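Protein piwi (Drosophila melanogaster, PDB 6KR6) binds piRNAs and acts through the piRNA pathway to repress transposable elements in the germline of the fly. Local coordinates at residues N409-N414 with M567-L572; G562-M567 with L767-S772; K763-Y768 with R776-C781. All coordinates share one frame; numbering follows the deposited sequence.

In the fold
From the N terminus, residues 409-414 come first. Interaction 1 pairs them with 567-572 and closes a loop of 152 residues. That loop includes the four-stranded parallel sheet of the MID domain. Interaction 2 begins at 562-567, just before that closure, and runs on to 767-772, spanning most of the Piwi domain. Interactions 1 and 2 therefore cross along the chain, and they share Met567. Interaction 3 follows interaction 1 in series. It closes a short loop between helices 754-764 and 779-795, and shares Leu767 and Tyr768 with interaction 2. Together they tie a small sheet to the end of one helix, the RNA-binding turn and the start of the next helix.

Interaction 1: residues N409-N414 with M567-L572; sequences NIVFHN and MIELPL. With ZN (zinc ion), chain M.
Val411 and Met567 form the firm part of this contact, a short antiparallel pairing in a three-stranded sheet. Strand 409-411 is the middle strand, between 416-418 and 567-568. Val411 and Met567 are a hydrogen-bonded pair. Val411 N gives a bond of 2.7 Å to Met567 O. The return bond, from Met567 N to Val411 O, is 3.2 Å and more bent, at 140°. CG2 of Val411 lies 3.4 Å from Met567 O, beside the backbone bond. This part is well packed. Helix 601-605 also touches the side chain of Met567, and Lys763 of helix 754-764 touches Ile568.

The looser side lies at Asn409 and Glu569, both partly exposed. Their side chains run next to each other and point the same way, with the amide and carboxylate planes at 90°. Asn409 ND2 makes a weak bond of 3.4 Å to Glu569 OE1. The stronger partner of the carboxylate is Lys416, which forms a salt bridge with OE2. An alanine in place of Glu569 would probably leave Lys416 NZ without its mate and the amide of Asn409 freer to turn.

Farther along the chain, His413 NE2 binds a zinc ion at 2.1 Å.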
loop_
_atom_site.group_PDB
_atom_site.type_symbol
_atom_site.label_atom_id
_atom_site.label_comp_id
_atom_site.label_asym_id
_atom_site.label_seq_id
_atom_site.Cartn_x
_atom_site.Cartn_y
_atom_site.Cartn_z
ATOM N N ASN A 409 -8.433 26.758 4.503
ATOM C CA ASN A 409 -8.993 27.387 5.694
ATOM C C ASN A 409 -9.828 26.388 6.486
ATOM O O ASN A 409 -10.761 25.783 5.951
ATOM C CB ASN A 409 -9.845 28.599 5.317
ATOM C CG ASN A 409 -9.018 29.855 5.115
ATOM O OD1 ASN A 409 -8.144 30.173 5.921
ATOM N ND2 ASN A 409 -9.291 30.574 4.033
ATOM N N ILE A 410 -9.492 26.233 7.764
ATOM C CA ILE A 410 -10.217 25.370 8.687
ATOM C C ILE A 410 -11.241 26.221 9.426
ATOM O O ILE A 410 -10.887 27.233 10.043
ATOM C CB ILE A 410 -9.253 24.686 9.672
ATOM C CG1 ILE A 410 -7.981 24.238 8.946
ATOM C CG2 ILE A 410 -9.920 23.499 10.332
ATOM C CD1 ILE A 410 -8.221 23.228 7.843
ATOM N N VAL A 411 -12.504 25.807 9.372
ATOM C CA VAL A 411 -13.626 26.589 9.881
ATOM C C VAL A 411 -14.040 26.055 11.245
ATOM O O VAL A 411 -14.067 24.838 11.464
ATOM C CB VAL A 411 -14.810 26.545 8.894
ATOM C CG1 VAL A 411 -15.947 27.438 9.365
ATOM C CG2 VAL A 411 -14.354 26.938 7.493
ATOM N N PHE A 412 -14.368 26.962 12.167
ATOM C CA PHE A 412 -14.928 26.619 13.464
ATOM C C PHE A 412 -16.202 27.432 13.661
ATOM O O PHE A 412 -16.591 28.233 12.804
ATOM C CB PHE A 412 -13.930 26.901 14.595
ATOM C CG PHE A 412 -12.690 26.049 14.554
ATOM C CD1 PHE A 412 -12.544 24.977 15.418
ATOM C CD2 PHE A 412 -11.665 26.330 13.666
ATOM C CE1 PHE A 412 -11.402 24.194 15.395
ATOM C CE2 PHE A 412 -10.522 25.549 13.636
ATOM C CZ PHE A 412 -10.391 24.480 14.503
ATOM N N HIS A 413 -16.861 27.233 14.801
ATOM C CA HIS A 413 -17.921 28.149 15.201
ATOM C C HIS A 413 -17.292 29.489 15.565
ATOM O O HIS A 413 -16.329 29.543 16.336
ATOM C CB HIS A 413 -18.718 27.584 16.379
ATOM C CG HIS A 413 -20.016 28.292 16.640
ATOM N ND1 HIS A 413 -20.872 28.680 15.631
ATOM C CD2 HIS A 413 -20.611 28.665 17.799
ATOM C CE1 HIS A 413 -21.932 29.271 16.156
ATOM N NE2 HIS A 413 -21.800 29.274 17.471
ATOM N N ASN A 414 -17.829 30.568 14.995
ATOM C CA ASN A 414 -17.286 31.921 15.131
ATOM C C ASN A 414 -15.829 31.974 14.657
ATOM O O ASN A 414 -14.883 32.056 15.445
ATOM C CB ASN A 414 -17.406 32.442 16.572
ATOM C CG ASN A 414 -18.541 31.796 17.343
ATOM O OD1 ASN A 414 -19.716 31.987 17.028
ATOM N ND2 ASN A 414 -18.191 31.034 18.372
ATOM N N MET A 567 -14.427 22.187 9.722
ATOM C CA MET A 567 -14.880 21.972 8.354
ATOM C C MET A 567 -13.988 22.767 7.409
ATOM O O MET A 567 -13.317 23.722 7.809
ATOM C CB MET A 567 -16.363 22.359 8.203
ATOM C CG MET A 567 -16.971 22.265 6.796
ATOM S SD MET A 567 -16.756 20.691 5.937
ATOM C CE MET A 567 -17.242 19.518 7.193
ATOM N N ILE A 568 -13.973 22.343 6.152
ATOM C CA ILE A 568 -13.187 22.977 5.112
ATOM C C ILE A 568 -14.112 23.839 4.261
ATOM O O ILE A 568 -15.330 23.642 4.223
ATOM C CB ILE A 568 -12.452 21.913 4.261
ATOM C CG1 ILE A 568 -11.481 22.556 3.269
ATOM C CG2 ILE A 568 -13.453 21.027 3.534
ATOM C CD1 ILE A 568 -10.448 23.432 3.915
ATOM N N GLU A 569 -13.531 24.829 3.584
ATOM C CA GLU A 569 -14.271 25.620 2.604
ATOM C C GLU A 569 -14.524 24.765 1.367
ATOM O O GLU A 569 -13.586 24.400 0.653
ATOM C CB GLU A 569 -13.495 26.884 2.249
ATOM C CG GLU A 569 -13.477 27.938 3.345
ATOM C CD GLU A 569 -12.671 29.163 2.957
ATOM O OE1 GLU A 569 -11.661 28.999 2.239
ATOM O OE2 GLU A 569 -13.048 30.284 3.360
ATOM N N LEU A 570 -15.790 24.445 1.108
ATOM C CA LEU A 570 -16.165 23.505 0.051
ATOM C C LEU A 570 -17.073 24.181 -0.966
ATOM O O LEU A 570 -18.276 24.359 -0.705
ATOM C CB LEU A 570 -16.854 22.281 0.649
ATOM C CG LEU A 570 -17.355 21.208 -0.317
ATOM C CD1 LEU A 570 -16.200 20.602 -1.096
ATOM C CD2 LEU A 570 -18.123 20.131 0.435
ATOM N N PRO A 571 -16.557 24.570 -2.137
ATOM C CA PRO A 571 -17.388 25.243 -3.153
ATOM C C PRO A 571 -18.053 24.263 -4.119
ATOM O O PRO A 571 -17.860 24.320 -5.338
ATOM C CB PRO A 571 -16.367 26.147 -3.853
ATOM C CG PRO A 571 -15.100 25.351 -3.805
ATOM C CD PRO A 571 -15.129 24.575 -2.503
ATOM N N LEU A 572 -18.853 23.351 -3.570
ATOM C CA LEU A 572 -19.589 22.386 -4.377
ATOM C C LEU A 572 -20.903 22.052 -3.687
ATOM O O LEU A 572 -20.959 21.947 -2.459
ATOM C CB LEU A 572 -18.773 21.111 -4.620
ATOM C CG LEU A 572 -17.869 21.113 -5.854
ATOM C CD1 LEU A 572 -17.161 19.776 -5.999
ATOM C CD2 LEU A 572 -18.674 21.436 -7.103
HETATM ZN ZN ZN M . -23.321 29.664 18.825
#

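Interaction 2: residues G562-M567 with L767-S772; sequences GYTPWM and LYYNWS. With nucleotides of chain B.
Tyr769 is wedged against Pro565 and Trp566. Tyr769 and Trp566 carry the largest shares of this buried contact. The Tyr769 hydroxyl gives a hydrogen bond of 2.8 Å to Trp566 O, coming in nearly along the C=O axis. Pro565 CD sits over the centre of the phenol face, 3.5 Å from the centroid, in a CH-pi contact. Leu767 O lies over the opposite face. The edge of the same ring points at the face of Trp566 in a T-shaped stack, planes at 89°. There Tyr769 CD1 comes within 3.5 Å of Trp566 CE2, toward the rim of the indole. Trp566 CG lies between the backbone N and the carbonyl carbon (chi1 64°), which sends the indole off beside Tyr769. To one side, Leu767 CD2 meets Met567 CE at 4.1 Å.

The next shell fixes these groups. Trp566 NE1 gives its hydrogen bond to His766 O, and the ring of Trp425 stacks edge-to-face with the indole. Tyr783 OH is hydrogen-bonded to Tyr769 N. Ile555 and Cys559 of helix 546-560 pack on Pro565.

Further out is the bound RNA. Tyr768 to Trp771 form a type I beta turn, closed by Trp771 N to Tyr768 O at 3.2 Å. Tyr768 OH gives a bond of 2.8 Å to OP1 of U4 of chain B, which lies at the edge of the phenol ring, in its plane. Asn770 ND2 adds a weak bond to the same oxygen and another bond to Leu810 O. The turn thus faces the protein core with Tyr769 and the RNA backbone with its neighbours. The contacts to U4 use a phosphate oxygen, not a base, consistent with a grip that does not depend on base sequence here.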
loop_
_atom_site.group_PDB
_atom_site.type_symbol
_atom_site.label_atom_id
_atom_site.label_comp_id
_atom_site.label_asym_id
_atom_site.label_seq_id
_atom_site.Cartn_x
_atom_site.Cartn_y
_atom_site.Cartn_z
ATOM N N GLY A 562 -21.068 12.213 17.297
ATOM C CA GLY A 562 -21.608 12.454 15.973
ATOM C C GLY A 562 -21.735 13.921 15.628
ATOM O O GLY A 562 -22.693 14.331 14.965
ATOM N N TYR A 563 -20.774 14.724 16.070
ATOM C CA TYR A 563 -20.753 16.152 15.803
ATOM C C TYR A 563 -19.425 16.531 15.161
ATOM O O TYR A 563 -18.471 15.750 15.140
ATOM C CB TYR A 563 -21.008 16.952 17.088
ATOM C CG TYR A 563 -22.414 16.763 17.621
ATOM C CD1 TYR A 563 -22.740 15.666 18.408
ATOM C CD2 TYR A 563 -23.421 17.673 17.319
ATOM C CE1 TYR A 563 -24.023 15.485 18.885
ATOM C CE2 TYR A 563 -24.707 17.501 17.792
ATOM C CZ TYR A 563 -25.002 16.406 18.574
ATOM O OH TYR A 563 -26.282 16.232 19.048
ATOM N N THR A 564 -19.373 17.753 14.635
ATOM C CA THR A 564 -18.306 18.162 13.731
ATOM C C THR A 564 -17.364 19.139 14.418
ATOM O O THR A 564 -17.797 20.235 14.807
ATOM C CB THR A 564 -18.906 18.791 12.477
ATOM O OG1 THR A 564 -19.947 17.944 11.972
ATOM C CG2 THR A 564 -17.852 18.956 11.412
ATOM N N PRO A 565 -16.084 18.797 14.592
ATOM C CA PRO A 565 -15.159 19.757 15.221
ATOM C C PRO A 565 -14.772 20.907 14.310
ATOM O O PRO A 565 -14.648 22.045 14.782
ATOM C CB PRO A 565 -13.945 18.890 15.585
ATOM C CG PRO A 565 -14.442 17.489 15.553
ATOM C CD PRO A 565 -15.493 17.455 14.492
ATOM N N TRP A 566 -14.556 20.649 13.022
ATOM C CA TRP A 566 -14.195 21.701 12.083
ATOM C C TRP A 566 -14.634 21.288 10.682
ATOM O O TRP A 566 -15.142 20.184 10.468
ATOM C CB TRP A 566 -12.693 22.011 12.148
ATOM C CG TRP A 566 -11.784 20.885 11.725
ATOM C CD1 TRP A 566 -11.500 20.494 10.447
ATOM C CD2 TRP A 566 -11.015 20.030 12.581
ATOM N NE1 TRP A 566 -10.617 19.443 10.456
ATOM C CE2 TRP A 566 -10.303 19.139 11.754
ATOM C CE3 TRP A 566 -10.867 19.924 13.968
ATOM C CZ2 TRP A 566 -9.458 18.158 12.264
ATOM C CZ3 TRP A 566 -10.026 18.951 14.473
ATOM C CH2 TRP A 566 -9.333 18.082 13.622
ATOM N N MET A 567 -14.427 22.187 9.722
ATOM C CA MET A 567 -14.880 21.972 8.354
ATOM C C MET A 567 -13.988 22.767 7.409
ATOM O O MET A 567 -13.317 23.722 7.809
ATOM C CB MET A 567 -16.363 22.359 8.203
ATOM C CG MET A 567 -16.971 22.265 6.796
ATOM S SD MET A 567 -16.756 20.691 5.937
ATOM C CE MET A 567 -17.242 19.518 7.193
ATOM N N LEU A 767 -9.853 16.557 6.756
ATOM C CA LEU A 767 -11.057 16.304 7.538
ATOM C C LEU A 767 -10.982 15.036 8.388
ATOM O O LEU A 767 -12.017 14.465 8.739
ATOM C CB LEU A 767 -12.275 16.244 6.617
ATOM C CG LEU A 767 -12.679 17.534 5.899
ATOM C CD1 LEU A 767 -13.660 17.233 4.778
ATOM C CD2 LEU A 767 -13.277 18.531 6.880
ATOM N N TYR A 768 -9.781 14.579 8.734
ATOM C CA TYR A 768 -9.631 13.449 9.647
ATOM C C TYR A 768 -9.482 14.002 11.060
ATOM O O TYR A 768 -8.437 14.556 11.412
ATOM C CB TYR A 768 -8.441 12.574 9.265
ATOM C CG TYR A 768 -8.350 11.302 10.083
ATOM C CD1 TYR A 768 -9.332 10.324 9.989
ATOM C CD2 TYR A 768 -7.286 11.082 10.948
ATOM C CE1 TYR A 768 -9.259 9.163 10.736
ATOM C CE2 TYR A 768 -7.202 9.922 11.695
ATOM C CZ TYR A 768 -8.191 8.967 11.586
ATOM O OH TYR A 768 -8.109 7.814 12.330
ATOM N N TYR A 769 -10.525 13.835 11.872
ATOM C CA TYR A 769 -10.629 14.539 13.143
ATOM C C TYR A 769 -9.741 13.966 14.242
ATOM O O TYR A 769 -9.557 14.630 15.268
ATOM C CB TYR A 769 -12.088 14.549 13.600
ATOM C CG TYR A 769 -12.993 15.322 12.668
ATOM C CD1 TYR A 769 -12.579 16.528 12.114
ATOM C CD2 TYR A 769 -14.250 14.842 12.330
ATOM C CE1 TYR A 769 -13.396 17.237 11.257
ATOM C CE2 TYR A 769 -15.075 15.544 11.472
ATOM C CZ TYR A 769 -14.643 16.741 10.940
ATOM O OH TYR A 769 -15.461 17.440 10.086
ATOM N N ASN A 770 -9.191 12.766 14.067
ATOM C CA ASN A 770 -8.239 12.247 15.040
ATOM C C ASN A 770 -6.846 12.833 14.870
ATOM O O ASN A 770 -5.974 12.571 15.706
ATOM C CB ASN A 770 -8.161 10.719 14.955
ATOM C CG ASN A 770 -9.062 10.031 15.962
ATOM O OD1 ASN A 770 -9.976 10.642 16.513
ATOM N ND2 ASN A 770 -8.805 8.750 16.209
ATOM N N TRP A 771 -6.614 13.615 13.818
ATOM C CA TRP A 771 -5.307 14.196 13.538
ATOM C C TRP A 771 -5.493 15.671 13.219
ATOM O O TRP A 771 -6.198 16.015 12.266
ATOM C CB TRP A 771 -4.629 13.463 12.375
ATOM C CG TRP A 771 -3.230 13.917 12.088
ATOM C CD1 TRP A 771 -2.809 14.645 11.013
ATOM C CD2 TRP A 771 -2.063 13.671 12.885
ATOM N NE1 TRP A 771 -1.456 14.867 11.090
ATOM C CE2 TRP A 771 -0.974 14.281 12.230
ATOM C CE3 TRP A 771 -1.834 12.997 14.088
ATOM C CZ2 TRP A 771 0.323 14.236 12.737
ATOM C CZ3 TRP A 771 -0.545 12.953 14.589
ATOM C CH2 TRP A 771 0.516 13.569 13.914
ATOM N N SER A 772 -4.863 16.537 14.013
ATOM C CA SER A 772 -5.005 17.982 13.846
ATOM C C SER A 772 -4.168 18.504 12.682
ATOM O O SER A 772 -3.375 19.437 12.843
ATOM C CB SER A 772 -4.619 18.699 15.142
ATOM O OG SER A 772 -3.396 18.198 15.648
ATOM P P U B 3 -6.620 7.137 20.283
ATOM O OP1 U B 3 -7.814 6.835 19.452
ATOM O OP2 U B 3 -5.875 6.036 20.944
ATOM O "O5'" U B 3 -5.596 7.957 19.379
ATOM C "C5'" U B 3 -6.047 9.020 18.551
ATOM C "C4'" U B 3 -4.895 9.694 17.846
ATOM O "O4'" U B 3 -3.963 10.226 18.818
ATOM C "C3'" U B 3 -4.041 8.803 16.958
ATOM O "O3'" U B 3 -4.623 8.628 15.677
ATOM C "C2'" U B 3 -2.702 9.540 16.912
ATOM O "O2'" U B 3 -2.708 10.534 15.899
ATOM C "C1'" U B 3 -2.661 10.236 18.279
ATOM N N1 U B 3 -1.721 9.608 19.237
ATOM C C2 U B 3 -0.411 10.052 19.203
ATOM O O2 U B 3 -0.025 10.905 18.422
ATOM N N3 U B 3 0.433 9.460 20.111
ATOM C C4 U B 3 0.105 8.492 21.036
ATOM O O4 U B 3 0.980 8.056 21.787
ATOM C C5 U B 3 -1.269 8.089 21.016
ATOM C C6 U B 3 -2.116 8.648 20.141
ATOM P P U B 4 -4.949 7.162 15.105
ATOM O OP1 U B 4 -6.254 7.238 14.400
ATOM O OP2 U B 4 -4.748 6.166 16.189
ATOM O "O5'" U B 4 -3.822 6.928 14.007
ATOM C "C5'" U B 4 -3.486 7.961 13.087
ATOM C "C4'" U B 4 -2.010 7.983 12.784
ATOM O "O4'" U B 4 -1.268 8.150 14.025
ATOM C "C3'" U B 4 -1.460 6.722 12.119
ATOM O "O3'" U B 4 -0.470 7.077 11.155
ATOM C "C2'" U B 4 -0.807 5.975 13.279
ATOM O "O2'" U B 4 0.237 5.101 12.904
ATOM C "C1'" U B 4 -0.302 7.125 14.147
ATOM N N1 U B 4 -0.167 6.774 15.569
ATOM C C2 U B 4 0.787 7.435 16.320
ATOM O O2 U B 4 1.504 8.310 15.863
ATOM N N3 U B 4 0.859 7.045 17.634
ATOM C C4 U B 4 0.100 6.074 18.257
ATOM O O4 U B 4 0.286 5.833 19.451
ATOM C C5 U B 4 -0.856 5.429 17.411
ATOM C C6 U B 4 -0.950 5.790 16.127
#

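Interaction 3: residues K763-Y768 with R776-C781; sequences KMCHLY and RVPAVC. With HG (mercury (II) ion), chain G; nucleotides of chain B.
Ala779 and Met764 make the one hydrogen bond between these two segments. Ala779 N gives it to Met764 O at 2.9 Å, with an N-H...O angle of 150°. Within 763-768, His766 N bonds back to Lys763 O as the chain leaves its helix.

The van der Waals contacts gather round the methyl group of Ala779, which points toward the other segment. Its CB lies 3.6 Å from Leu767 CB and also touches the backbone carbon of Leu767. Tyr768 CB is a little farther, at 4.4 Å. Met764 CB and Pro778 CB meet at the same distance, 4.4 Å.

These contacts close the loop that joins helix 754-764 to helix 779-795 in the Piwi domain. Helix 754-764 ends in a type I beta turn from Met764 to Leu767. Helix 779-795 starts after Pro778, which takes the N-cap position. The backbone bond therefore joins the last turn of one helix to the first residue of the next.

The sulphur contacts lie on the Val777 side. Cys765 SG is anti to its own carbonyl carbon (chi1 -82°). It packs 3.5 Å from Val777 O and 4.1 Å from Pro778 CD. Val777 O has its hydrogen bond from the hydroxyl group of Thr775.

Metal binding involves the other cysteine. Cys781 SG binds a mercury(II) ion at 2.7 Å, and Asp652, an active-site residue by similarity to relatives, binds it through OD2. Val777 CG2 approaches the same ion without binding it.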
loop_
_atom_site.group_PDB
_atom_site.type_symbol
_atom_site.label_atom_id
_atom_site.label_comp_id
_atom_site.label_asym_id
_atom_site.label_seq_id
_atom_site.Cartn_x
_atom_site.Cartn_y
_atom_site.Cartn_z
ATOM N N LYS A 763 -8.356 19.312 -0.190
ATOM C CA LYS A 763 -9.328 19.739 0.813
ATOM C C LYS A 763 -9.828 18.557 1.631
ATOM O O LYS A 763 -9.825 18.593 2.867
ATOM C CB LYS A 763 -10.505 20.449 0.140
ATOM C CG LYS A 763 -10.246 21.887 -0.263
ATOM C CD LYS A 763 -11.459 22.467 -0.973
ATOM C CE LYS A 763 -11.203 23.877 -1.478
ATOM N NZ LYS A 763 -10.923 24.834 -0.371
ATOM N N MET A 764 -10.269 17.495 0.950
ATOM C CA MET A 764 -10.768 16.312 1.642
ATOM C C MET A 764 -9.699 15.660 2.505
ATOM O O MET A 764 -10.030 14.863 3.389
ATOM C CB MET A 764 -11.315 15.300 0.632
ATOM C CG MET A 764 -12.509 15.799 -0.172
ATOM S SD MET A 764 -13.881 16.359 0.855
ATOM C CE MET A 764 -14.201 14.893 1.829
ATOM N N CYS A 765 -8.426 15.964 2.254
ATOM C CA CYS A 765 -7.349 15.501 3.123
ATOM C C CYS A 765 -7.284 16.233 4.463
ATOM O O CYS A 765 -6.455 15.866 5.302
ATOM C CB CYS A 765 -6.003 15.631 2.405
ATOM S SG CYS A 765 -5.625 14.268 1.280
ATOM N N HIS A 766 -8.130 17.239 4.697
ATOM C CA HIS A 766 -8.074 18.044 5.915
ATOM C C HIS A 766 -9.075 17.616 6.985
ATOM O O HIS A 766 -9.139 18.261 8.036
ATOM C CB HIS A 766 -8.320 19.526 5.590
ATOM C CG HIS A 766 -7.177 20.207 4.901
ATOM N ND1 HIS A 766 -6.920 20.054 3.556
ATOM C CD2 HIS A 766 -6.238 21.062 5.369
ATOM C CE1 HIS A 766 -5.864 20.776 3.227
ATOM N NE2 HIS A 766 -5.431 21.398 4.309
ATOM N N LEU A 767 -9.853 16.557 6.756
ATOM C CA LEU A 767 -11.057 16.304 7.538
ATOM C C LEU A 767 -10.982 15.036 8.388
ATOM O O LEU A 767 -12.017 14.465 8.739
ATOM C CB LEU A 767 -12.275 16.244 6.617
ATOM C CG LEU A 767 -12.679 17.534 5.899
ATOM C CD1 LEU A 767 -13.660 17.233 4.778
ATOM C CD2 LEU A 767 -13.277 18.531 6.880
ATOM N N TYR A 768 -9.781 14.579 8.734
ATOM C CA TYR A 768 -9.631 13.449 9.647
ATOM C C TYR A 768 -9.482 14.002 11.060
ATOM O O TYR A 768 -8.437 14.556 11.412
ATOM C CB TYR A 768 -8.441 12.574 9.265
ATOM C CG TYR A 768 -8.350 11.302 10.083
ATOM C CD1 TYR A 768 -9.332 10.324 9.989
ATOM C CD2 TYR A 768 -7.286 11.082 10.948
ATOM C CE1 TYR A 768 -9.259 9.163 10.736
ATOM C CE2 TYR A 768 -7.202 9.922 11.695
ATOM C CZ TYR A 768 -8.191 8.967 11.586
ATOM O OH TYR A 768 -8.109 7.814 12.330
ATOM N N ARG A 776 -2.311 11.511 5.125
ATOM C CA ARG A 776 -1.689 11.007 3.905
ATOM C C ARG A 776 -2.724 10.684 2.834
ATOM O O ARG A 776 -2.412 10.736 1.639
ATOM C CB ARG A 776 -0.845 9.771 4.217
ATOM N N VAL A 777 -3.949 10.358 3.235
ATOM C CA VAL A 777 -5.010 9.990 2.300
ATOM C C VAL A 777 -6.208 10.903 2.532
ATOM O O VAL A 777 -6.250 11.611 3.549
ATOM C CB VAL A 777 -5.405 8.512 2.461
ATOM C CG1 VAL A 777 -4.199 7.610 2.265
ATOM C CG2 VAL A 777 -6.050 8.279 3.822
ATOM N N PRO A 778 -7.185 10.943 1.623
ATOM C CA PRO A 778 -8.441 11.642 1.923
ATOM C C PRO A 778 -9.067 11.133 3.216
ATOM O O PRO A 778 -8.878 9.981 3.613
ATOM C CB PRO A 778 -9.316 11.328 0.706
ATOM C CG PRO A 778 -8.337 11.177 -0.404
ATOM C CD PRO A 778 -7.103 10.554 0.202
ATOM N N ALA A 779 -9.830 12.014 3.868
ATOM C CA ALA A 779 -10.318 11.734 5.216
ATOM C C ALA A 779 -11.240 10.523 5.247
ATOM O O ALA A 779 -11.136 9.681 6.147
ATOM C CB ALA A 779 -11.035 12.956 5.775
ATOM N N VAL A 780 -12.158 10.423 4.283
ATOM C CA VAL A 780 -13.075 9.287 4.255
ATOM C C VAL A 780 -12.316 7.977 4.099
ATOM O O VAL A 780 -12.706 6.952 4.670
ATOM C CB VAL A 780 -14.127 9.475 3.144
ATOM C CG1 VAL A 780 -15.068 10.619 3.492
ATOM C CG2 VAL A 780 -13.447 9.736 1.810
ATOM N N CYS A 781 -11.207 7.988 3.355
ATOM C CA CYS A 781 -10.422 6.769 3.179
ATOM C C CYS A 781 -9.746 6.352 4.481
ATOM O O CYS A 781 -9.713 5.161 4.820
ATOM C CB CYS A 781 -9.386 6.973 2.073
ATOM S SG CYS A 781 -9.197 5.584 0.931
HETATM HG HG HG G . -7.346 4.754 2.783
ATOM P P U B 4 -4.949 7.162 15.105
ATOM O OP1 U B 4 -6.254 7.238 14.400
ATOM O OP2 U B 4 -4.748 6.166 16.189
ATOM O "O5'" U B 4 -3.822 6.928 14.007
ATOM C "C5'" U B 4 -3.486 7.961 13.087
ATOM C "C4'" U B 4 -2.010 7.983 12.784
ATOM O "O4'" U B 4 -1.268 8.150 14.025
ATOM C "C3'" U B 4 -1.460 6.722 12.119
ATOM O "O3'" U B 4 -0.470 7.077 11.155
ATOM C "C2'" U B 4 -0.807 5.975 13.279
ATOM O "O2'" U B 4 0.237 5.101 12.904
ATOM C "C1'" U B 4 -0.302 7.125 14.147
ATOM N N1 U B 4 -0.167 6.774 15.569
ATOM C C2 U B 4 0.787 7.435 16.320
ATOM O O2 U B 4 1.504 8.310 15.863
ATOM N N3 U B 4 0.859 7.045 17.634
ATOM C C4 U B 4 0.100 6.074 18.257
ATOM O O4 U B 4 0.286 5.833 19.451
ATOM C C5 U B 4 -0.856 5.429 17.411
ATOM C C6 U B 4 -0.950 5.790 16.127
#